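PDB 4NQ3: cyanuric acid amidohydrolase from Azorhizobium caulinodans, which catalyses the hydrolytic ring opening of cyanuric acid to carboxybiuret, which decarboxylates spontaneously to biuret, a step in the breakdown of s-triazine herbicides such as atrazine. Local coordinates for residues A[37-41]-A[329-333]; A[75-79]-A[153-157]. All coordinates share one frame. Numbering follows the deposited sequence.

Contact 1. Residues A[37-41]-A[329-333]; sequences IFGKT and EIYVS. With BR8 (barbituric acid), chain C.
In the threefold-repeat fold of the cyclic amide hydrolases, three four-stranded sheets meet around one active site; here strand 37-41 of the first repeat crosses strand 331-333 of the third. Residues 37-41 and 331-333 are extended, and the short strand axes pass 7.7 Å apart at 72°, so the strands face each other from different sheets, joined by side chains. The nearest CA atoms are those of Lys40 and Tyr331, 6.4 Å apart. Phe38 and Lys40 project toward 329-333, with Gly39 between them. Lys40 has chi1 to chi3 all m and chi4 t: the chain curls so that its CD lies 3.7 Å from Tyr331 CD2, before NZ reaches Val332 O in a 3.1 Å hydrogen bond. Lys40 NZ also hydrogen-bonds Gly80 O and OG of Ser79, a substrate-binding residue, consistent with one of the three potential Ser-Lys dyads of the site. Tyr331, chi1 t and chi2 -77°, leaves its strand sideways but swings its ring back against 37-41, with CE2 3.8 Å from Gly39 O and 4.2 Å from Phe38 CB. Phe38 (chi1 m, chi2 3°) sets its ring obliquely to that of Tyr331, centroids 5.8 Å apart and planes at 46°; it also meets Phe93 edge-to-face. Val332 points its CB away from 37-41 and packs on Ala318 of helix 309-325. Ser333, chi1 t, carries the strand into the substrate pocket: its OG is hydrogen-bonded with Lys285 and lies 3.4 Å from O4 of barbituric acid, at most a weak hydrogen bond, while Ser333 CA approaches that O4 to 3.3 Å.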
# COMPACT_ATOMS: atom_id res chain seq x y z
N ILE A 37 -26.68 -1.17 -14.16
CA ILE A 37 -25.86 -0.04 -13.74
C ILE A 37 -24.39 -0.44 -13.62
O ILE A 37 -24.07 -1.38 -12.92
CB ILE A 37 -26.31 0.53 -12.41
CG1 ILE A 37 -27.79 0.88 -12.44
CG2 ILE A 37 -25.57 1.80 -12.12
CD1 ILE A 37 -28.26 1.43 -11.11
N PHE A 38 -23.50 0.26 -14.33
CA PHE A 38 -22.06 0.06 -14.15
C PHE A 38 -21.56 1.10 -13.18
O PHE A 38 -22.10 2.19 -13.10
CB PHE A 38 -21.27 0.21 -15.45
CG PHE A 38 -21.57 -0.83 -16.50
CD1 PHE A 38 -22.52 -1.80 -16.29
CD2 PHE A 38 -20.86 -0.83 -17.69
CE1 PHE A 38 -22.78 -2.75 -17.27
CE2 PHE A 38 -21.12 -1.76 -18.66
CZ PHE A 38 -22.08 -2.72 -18.45
N GLY A 39 -20.48 0.79 -12.46
CA GLY A 39 -19.93 1.79 -11.57
C GLY A 39 -18.43 1.67 -11.48
O GLY A 39 -17.90 0.57 -11.59
N LYS A 40 -17.75 2.79 -11.28
CA LYS A 40 -16.37 2.80 -10.81
C LYS A 40 -16.44 3.29 -9.38
O LYS A 40 -16.93 4.38 -9.13
CB LYS A 40 -15.50 3.71 -11.66
CG LYS A 40 -15.26 3.18 -13.05
CD LYS A 40 -14.68 1.79 -12.97
CE LYS A 40 -13.32 1.77 -12.25
NZ LYS A 40 -12.85 0.37 -12.04
N THR A 41 -16.00 2.48 -8.43
CA THR A 41 -16.05 2.89 -7.02
C THR A 41 -14.64 3.03 -6.44
O THR A 41 -13.71 2.39 -6.93
CB THR A 41 -16.91 1.91 -6.21
OG1 THR A 41 -16.33 0.60 -6.26
CG2 THR A 41 -18.30 1.83 -6.81
N GLU A 329 -13.93 11.00 -16.46
CA GLU A 329 -15.07 10.19 -16.05
C GLU A 329 -15.19 8.99 -17.00
O GLU A 329 -16.15 8.88 -17.74
CB GLU A 329 -16.37 11.01 -16.04
CG GLU A 329 -17.29 10.80 -14.84
CD GLU A 329 -18.37 11.88 -14.76
OE1 GLU A 329 -19.11 12.03 -15.76
OE2 GLU A 329 -18.48 12.59 -13.73
N ILE A 330 -14.17 8.14 -17.02
CA ILE A 330 -14.15 6.95 -17.88
C ILE A 330 -14.11 5.64 -17.09
O ILE A 330 -13.56 5.57 -15.99
CB ILE A 330 -12.96 7.01 -18.86
CG1 ILE A 330 -11.66 7.07 -18.09
CG2 ILE A 330 -12.98 8.28 -19.68
CD1 ILE A 330 -10.56 7.56 -18.97
N TYR A 331 -14.67 4.58 -17.68
CA TYR A 331 -14.74 3.28 -17.02
C TYR A 331 -13.55 2.43 -17.47
O TYR A 331 -13.51 1.95 -18.59
CB TYR A 331 -16.09 2.59 -17.34
CG TYR A 331 -16.23 1.17 -16.79
CD1 TYR A 331 -15.59 0.11 -17.41
CD2 TYR A 331 -16.99 0.89 -15.66
CE1 TYR A 331 -15.69 -1.18 -16.94
CE2 TYR A 331 -17.10 -0.41 -15.17
CZ TYR A 331 -16.44 -1.44 -15.82
OH TYR A 331 -16.50 -2.75 -15.39
N VAL A 332 -12.56 2.30 -16.61
CA VAL A 332 -11.38 1.48 -16.88
C VAL A 332 -11.25 0.38 -15.85
O VAL A 332 -11.25 0.63 -14.66
CB VAL A 332 -10.10 2.29 -16.86
CG1 VAL A 332 -8.91 1.40 -17.15
CG2 VAL A 332 -10.20 3.43 -17.85
N SER A 333 -11.07 -0.84 -16.32
CA SER A 333 -11.13 -2.03 -15.49
C SER A 333 -9.84 -2.85 -15.69
O SER A 333 -9.38 -3.00 -16.81
CB SER A 333 -12.37 -2.84 -15.87
OG SER A 333 -12.32 -4.12 -15.29
N1 BR8 C . -12.54 -5.95 -10.05
C2 BR8 C . -12.67 -4.64 -9.73
O2 BR8 C . -13.28 -4.35 -8.72
N3 BR8 C . -12.10 -3.68 -10.52
C4 BR8 C . -11.36 -4.01 -11.69
O4 BR8 C . -10.86 -3.12 -12.37
C5 BR8 C . -11.19 -5.45 -12.18
C6 BR8 C . -11.86 -6.38 -11.18
O8 BR8 C . -11.81 -7.58 -11.37

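Contact 2. Residues A[75-79]-A[153-157]; sequences CLVMS and VQVKC. With BR8 (barbituric acid), chain C.
Part of the Ser-Lys active site of cyanuric acid hydrolase forms where strand 75-79 of the first repeat crosses strand 153-157 of the second. Both are extended; their short axes approach to 7.4 Å at 80°, and Val77 and Lys156 have the nearest CA atoms, 5.7 Å apart. Catalytic Lys156 (chi1 t, chi2 p, chi3 and chi4 t) runs along Val77, its CD 3.9 Å from Val77 CG1, and its NZ donates a 2.9 Å hydrogen bond to O of selenomethionine Met78. The same NZ is hydrogen-bonded with OG of the nucleophile Ser226, its dyad partner. Gln154, chi1 t and chi2 p, places NE2 3.8 Å from Val77 CG1, while its OE1 is hydrogen-bonded with Ser224 OG. Ser79 OG, hydrogen-bonded with Lys40, lies 2.9 Å from N3 of barbituric acid. On the outer faces of the two strands, Met78 packs on helix 51-67 and Val155 on helix 180-199, while strand 331-334 brings Tyr331 against Val77 and Gln154.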
# COMPACT_ATOMS: atom_id res chain seq x y z
N CYS A 75 -28.96 -5.51 -13.45
CA CYS A 75 -27.57 -5.93 -13.34
C CYS A 75 -26.74 -4.84 -12.72
O CYS A 75 -26.68 -3.72 -13.26
CB CYS A 75 -27.01 -6.30 -14.70
SG CYS A 75 -27.59 -7.95 -15.23
N LEU A 76 -26.12 -5.17 -11.59
CA LEU A 76 -25.26 -4.22 -10.91
C LEU A 76 -23.80 -4.67 -11.05
O LEU A 76 -23.37 -5.64 -10.42
CB LEU A 76 -25.67 -4.10 -9.44
CG LEU A 76 -27.06 -3.51 -9.17
CD1 LEU A 76 -27.35 -3.38 -7.67
CD2 LEU A 76 -27.25 -2.14 -9.85
N VAL A 77 -23.06 -3.99 -11.92
CA VAL A 77 -21.63 -4.20 -12.09
C VAL A 77 -20.83 -3.08 -11.43
O VAL A 77 -20.70 -1.99 -11.99
CB VAL A 77 -21.21 -4.26 -13.59
CG1 VAL A 77 -19.76 -4.60 -13.70
CG2 VAL A 77 -22.08 -5.22 -14.36
N MSE A 78 -20.31 -3.32 -10.24
CA MSE A 78 -19.50 -2.31 -9.59
C MSE A 78 -18.04 -2.69 -9.71
O MSE A 78 -17.60 -3.64 -9.09
CB MSE A 78 -19.88 -2.13 -8.13
CG MSE A 78 -21.31 -1.65 -7.89
SE MSE A 78 -21.63 0.16 -8.56
CE MSE A 78 -22.85 -0.30 -10.01
N SER A 79 -17.31 -1.95 -10.53
CA SER A 79 -15.88 -2.19 -10.69
C SER A 79 -15.10 -1.19 -9.88
O SER A 79 -15.21 0.01 -10.12
CB SER A 79 -15.46 -2.09 -12.15
OG SER A 79 -14.10 -2.44 -12.26
N VAL A 153 -19.23 -7.06 -24.13
CA VAL A 153 -19.93 -7.87 -23.14
C VAL A 153 -19.29 -7.70 -21.77
O VAL A 153 -18.15 -8.13 -21.54
CB VAL A 153 -19.96 -9.33 -23.54
CG1 VAL A 153 -20.74 -10.14 -22.51
CG2 VAL A 153 -20.59 -9.45 -24.89
N GLN A 154 -20.00 -7.02 -20.87
CA GLN A 154 -19.55 -6.81 -19.50
C GLN A 154 -19.98 -7.98 -18.63
O GLN A 154 -21.12 -8.38 -18.70
CB GLN A 154 -20.10 -5.49 -18.97
CG GLN A 154 -19.68 -5.13 -17.58
CD GLN A 154 -18.19 -5.03 -17.45
OE1 GLN A 154 -17.53 -4.27 -18.17
NE2 GLN A 154 -17.63 -5.82 -16.54
N VAL A 155 -19.09 -8.54 -17.84
CA VAL A 155 -19.45 -9.60 -16.92
C VAL A 155 -18.91 -9.28 -15.53
O VAL A 155 -17.75 -8.89 -15.38
CB VAL A 155 -18.92 -10.97 -17.38
CG1 VAL A 155 -19.01 -12.00 -16.26
CG2 VAL A 155 -19.70 -11.43 -18.56
N LYS A 156 -19.77 -9.42 -14.52
CA LYS A 156 -19.34 -9.31 -13.14
C LYS A 156 -19.22 -10.72 -12.61
O LYS A 156 -20.19 -11.48 -12.66
CB LYS A 156 -20.34 -8.51 -12.33
CG LYS A 156 -19.87 -8.22 -10.92
CD LYS A 156 -18.84 -7.16 -10.96
CE LYS A 156 -17.88 -7.26 -9.80
NZ LYS A 156 -16.74 -6.30 -9.95
N CYS A 157 -18.04 -11.11 -12.13
CA CYS A 157 -17.86 -12.49 -11.69
C CYS A 157 -17.31 -12.56 -10.27
O CYS A 157 -16.75 -11.59 -9.78
CB CYS A 157 -16.91 -13.23 -12.62
SG CYS A 157 -15.33 -12.34 -12.79
N1 BR8 C . -12.54 -5.95 -10.05
C2 BR8 C . -12.67 -4.64 -9.73
O2 BR8 C . -13.28 -4.35 -8.72
N3 BR8 C . -12.10 -3.68 -10.52
C4 BR8 C . -11.36 -4.01 -11.69
O4 BR8 C . -10.86 -3.12 -12.37
C5 BR8 C . -11.19 -5.45 -12.18
C6 BR8 C . -11.86 -6.38 -11.18
O8 BR8 C . -11.81 -7.58 -11.37

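How the contacts relate
Both contacts are buried near the middle of the chain, their centres 10 Å apart, and contact 2 is nested within the loop closed by contact 1. Strands 34-41 and 75-80 are parallel neighbours in the first repeat's sheet, probably hydrogen-bonded from Ile37 N to Cys75 O (2.7 Å) and from Ser79 N to Gly39 O (2.8 Å). From this sheet, contact 1 reaches the third repeat and contact 2 the second. Each crossing steers a lysine amine onto a backbone carbonyl beside barbituric acid, reflecting the internal threefold symmetry. Their chemistry differs farther from the ligand: contact 1 is aromatic, whereas contact 2 pairs aliphatic Val77 with an amide.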